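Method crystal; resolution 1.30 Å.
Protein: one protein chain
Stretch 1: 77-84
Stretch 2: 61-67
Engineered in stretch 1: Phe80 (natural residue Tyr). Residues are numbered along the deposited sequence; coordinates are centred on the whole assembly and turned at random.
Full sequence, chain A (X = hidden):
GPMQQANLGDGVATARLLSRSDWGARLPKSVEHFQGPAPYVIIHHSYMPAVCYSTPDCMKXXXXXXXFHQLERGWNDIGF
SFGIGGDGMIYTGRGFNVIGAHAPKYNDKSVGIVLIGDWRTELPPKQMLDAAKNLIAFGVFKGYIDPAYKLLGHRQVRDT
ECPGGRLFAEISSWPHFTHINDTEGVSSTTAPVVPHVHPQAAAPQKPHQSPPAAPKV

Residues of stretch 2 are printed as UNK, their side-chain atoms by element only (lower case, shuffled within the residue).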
# COMPACT_ATOMS: atom_id res chain seq x y z
N ASP A 77 12.71 -6.61 2.24
CA ASP A 77 11.70 -6.11 3.20
C ASP A 77 10.32 -6.49 2.70
O ASP A 77 10.18 -6.92 1.55
CB ASP A 77 11.80 -4.61 3.42
CG ASP A 77 11.19 -4.06 4.68
OD1 ASP A 77 10.82 -4.91 5.57
OD2 ASP A 77 11.14 -2.83 4.80
N ILE A 78 9.33 -6.34 3.56
CA ILE A 78 7.93 -6.25 3.08
C ILE A 78 7.89 -5.37 1.83
O ILE A 78 8.55 -4.34 1.78
CB ILE A 78 7.00 -5.71 4.17
CG1 ILE A 78 5.54 -5.98 3.77
CG2 ILE A 78 7.28 -4.28 4.55
CD1 ILE A 78 4.55 -5.69 4.87
N GLY A 79 7.19 -5.80 0.79
CA GLY A 79 7.28 -5.07 -0.50
C GLY A 79 6.54 -3.72 -0.54
O GLY A 79 6.83 -2.94 -1.42
N PHE A 80 5.61 -3.50 0.36
CA PHE A 80 4.72 -2.33 0.35
C PHE A 80 5.32 -1.16 1.12
O PHE A 80 6.06 -1.33 2.12
CB PHE A 80 3.37 -2.74 0.96
CG PHE A 80 2.75 -3.91 0.26
CD1 PHE A 80 2.29 -3.79 -1.05
CD2 PHE A 80 2.57 -5.12 0.90
CE1 PHE A 80 1.70 -4.86 -1.72
CE2 PHE A 80 1.97 -6.18 0.25
CZ PHE A 80 1.57 -6.06 -1.08
N SER A 81 4.90 0.02 0.75
CA SER A 81 5.28 1.26 1.46
C SER A 81 4.58 1.34 2.80
O SER A 81 5.18 1.74 3.83
CB SER A 81 4.95 2.46 0.64
OG SER A 81 5.45 2.36 -0.71
N PHE A 82 3.28 1.02 2.79
CA PHE A 82 2.39 1.12 3.97
C PHE A 82 1.32 0.04 3.92
O PHE A 82 0.93 -0.37 2.78
CB PHE A 82 1.66 2.48 4.08
CG PHE A 82 2.61 3.63 4.30
CD1 PHE A 82 3.11 4.33 3.24
CD2 PHE A 82 2.99 4.01 5.56
CE1 PHE A 82 4.04 5.33 3.42
CE2 PHE A 82 3.95 5.01 5.75
CZ PHE A 82 4.44 5.68 4.67
N GLY A 83 0.85 -0.43 5.05
CA GLY A 83 -0.32 -1.30 5.14
C GLY A 83 -1.41 -0.62 5.92
O GLY A 83 -1.16 0.28 6.76
N ILE A 84 -2.63 -1.03 5.65
CA ILE A 84 -3.86 -0.55 6.32
C ILE A 84 -4.57 -1.74 6.94
O ILE A 84 -4.87 -2.73 6.22
CB ILE A 84 -4.78 0.15 5.33
CG1 ILE A 84 -4.10 1.20 4.45
CG2 ILE A 84 -6.01 0.71 6.05
CD1 ILE A 84 -3.69 2.35 5.14
N UNK A 61 -0.36 -9.57 11.05
CA UNK A 61 -0.54 -9.68 9.59
C UNK A 61 0.62 -8.96 8.90
O UNK A 61 1.09 -9.44 7.88
c UNK A 61 -1.87 -9.12 9.13
o UNK A 61 -2.99 -9.78 9.68
N UNK A 62 1.03 -7.80 9.40
CA UNK A 62 2.21 -7.10 8.86
C UNK A 62 3.44 -8.00 8.99
O UNK A 62 4.20 -8.13 8.03
s UNK A 62 1.41 -4.16 7.54
c UNK A 62 1.39 -4.70 9.27
c UNK A 62 2.44 -5.77 9.58
c UNK A 62 3.01 -3.39 7.41
N UNK A 63 3.64 -8.64 10.15
CA UNK A 63 4.80 -9.56 10.31
C UNK A 63 4.65 -10.73 9.36
O UNK A 63 5.68 -11.21 8.82
n UNK A 63 2.87 -10.29 16.18
n UNK A 63 3.67 -8.23 15.67
n UNK A 63 4.66 -10.08 14.76
c UNK A 63 5.71 -9.32 14.10
c UNK A 63 5.32 -8.88 12.69
c UNK A 63 4.93 -10.01 11.76
c UNK A 63 3.76 -9.53 15.56
N UNK A 64 3.47 -11.27 9.20
CA UNK A 64 3.30 -12.39 8.26
C UNK A 64 3.70 -11.99 6.83
O UNK A 64 4.34 -12.80 6.09
o UNK A 64 2.49 -14.02 10.38
c UNK A 64 1.56 -13.69 9.64
c UNK A 64 1.86 -12.91 8.37
o UNK A 64 0.37 -13.90 9.90
N UNK A 65 3.27 -10.84 6.35
CA UNK A 65 3.68 -10.37 5.00
C UNK A 65 5.18 -10.14 4.98
O UNK A 65 5.82 -10.56 3.97
c UNK A 65 2.94 -9.09 4.62
c UNK A 65 0.54 -6.84 5.19
s UNK A 65 0.58 -7.86 3.73
c UNK A 65 1.45 -9.32 4.40
N UNK A 66 5.71 -9.49 5.98
CA UNK A 66 7.18 -9.28 5.99
C UNK A 66 7.92 -10.62 5.93
O UNK A 66 8.93 -10.69 5.21
o UNK A 66 9.35 -7.82 9.41
c UNK A 66 9.07 -8.06 7.07
c UNK A 66 7.62 -8.47 7.19
c UNK A 66 9.64 -7.40 8.29
n UNK A 66 10.46 -6.38 8.06
N UNK A 67 7.46 -11.59 6.69
CA UNK A 67 8.09 -12.93 6.76
C UNK A 67 8.01 -13.61 5.39
O UNK A 67 9.01 -14.17 4.88
o UNK A 67 7.12 -14.07 10.16
c UNK A 67 7.76 -13.40 9.25
o UNK A 67 8.61 -12.51 9.47
c UNK A 67 7.46 -13.82 7.82

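Position 61 carries two side-chain atoms, one carbon followed by one oxygen. The atoms touch nothing on stretch 1. A single carbon ending in oxygen is Ser61; its backbone O accepts a hydrogen bond from N of position 65 at 3.0 Å, as expected in a helix.

Position 62 has an unbranched chain of two carbons, a sulfur and a terminal carbon. The sulfur of position 62 lies 4.1 Å from CA of Gly83, and the terminal carbon of position 62 lies 3.8 Å from CD1 of Ile78. A sulfur inside the chain, rather than at its tip, identifies a thioether and hence Met62. All three chi angles are near -60° (m, m, m), and although the CA-to-CB bond points sideways, the folded chain brings its end nearer. An ideal CB built on Gly83 would fall 2.7 Å from SD of Met62, a clash, so the sulfur occupies space that the glycine leaves free.

Position 63 shows three carbons, a nitrogen, then a carbon bearing two more nitrogens. Its CA-to-CB bond points away from stretch 1 and none of these atoms touches it. The guanidinium pattern identifies Arg63.

Position 64 has two carbons, the second carrying two oxygens. They are out of reach of stretch 1. The short carboxylate is Asp64.

Position 65 repeats the pattern of two carbons, sulfur and carbon. Its CA-to-CB bond points toward stretch 1; CB of position 65 packs 3.8 Å from CD1 of Ile78, and the sulfur of position 65 is 4.1 Å from CE2 of Phe80, an engineered residue. The thioether again means methionine, Met65. Its chi2 is t, extending the chain, and SD of Met65 is 5.3 Å from the centroid of the Phe80 ring, 69° off the normal, an oblique sulfur-aromatic approach.

Position 66 has three carbons, the third carrying one oxygen and one nitrogen. The terminal nitrogen of position 66 is 2.9 Å from OD1 of Asp77. An amide at the end of a two-methylene arm is Gln66. With chi1 and chi2 both t, the arm is extended, and NE2 of Gln66 donates to OD1 of Asp77 with an N-H...O angle of 159°.

Position 67 again has two carbons and a two-oxygen terminus. The CA-to-CB bond points away from stretch 1 and nothing there is touched; the short carboxylate is Asp67.

The contact, burying 329 Å² in total, combines apolar packing with one directional bond. Ile78 gives up the largest area, 94 Å²; its CD1 touches both methionines, while CB of Ile78 lies 4.1 Å from CB of Gln66. The hydrogen bond joins Asp77 to the helix beside this packing. Backbone N of Ile78 pays a cost: it is buried by the contact without a partner, with CG of Gln66 3.9 Å away.

Stretch 2 (61-67) SMRDMQD
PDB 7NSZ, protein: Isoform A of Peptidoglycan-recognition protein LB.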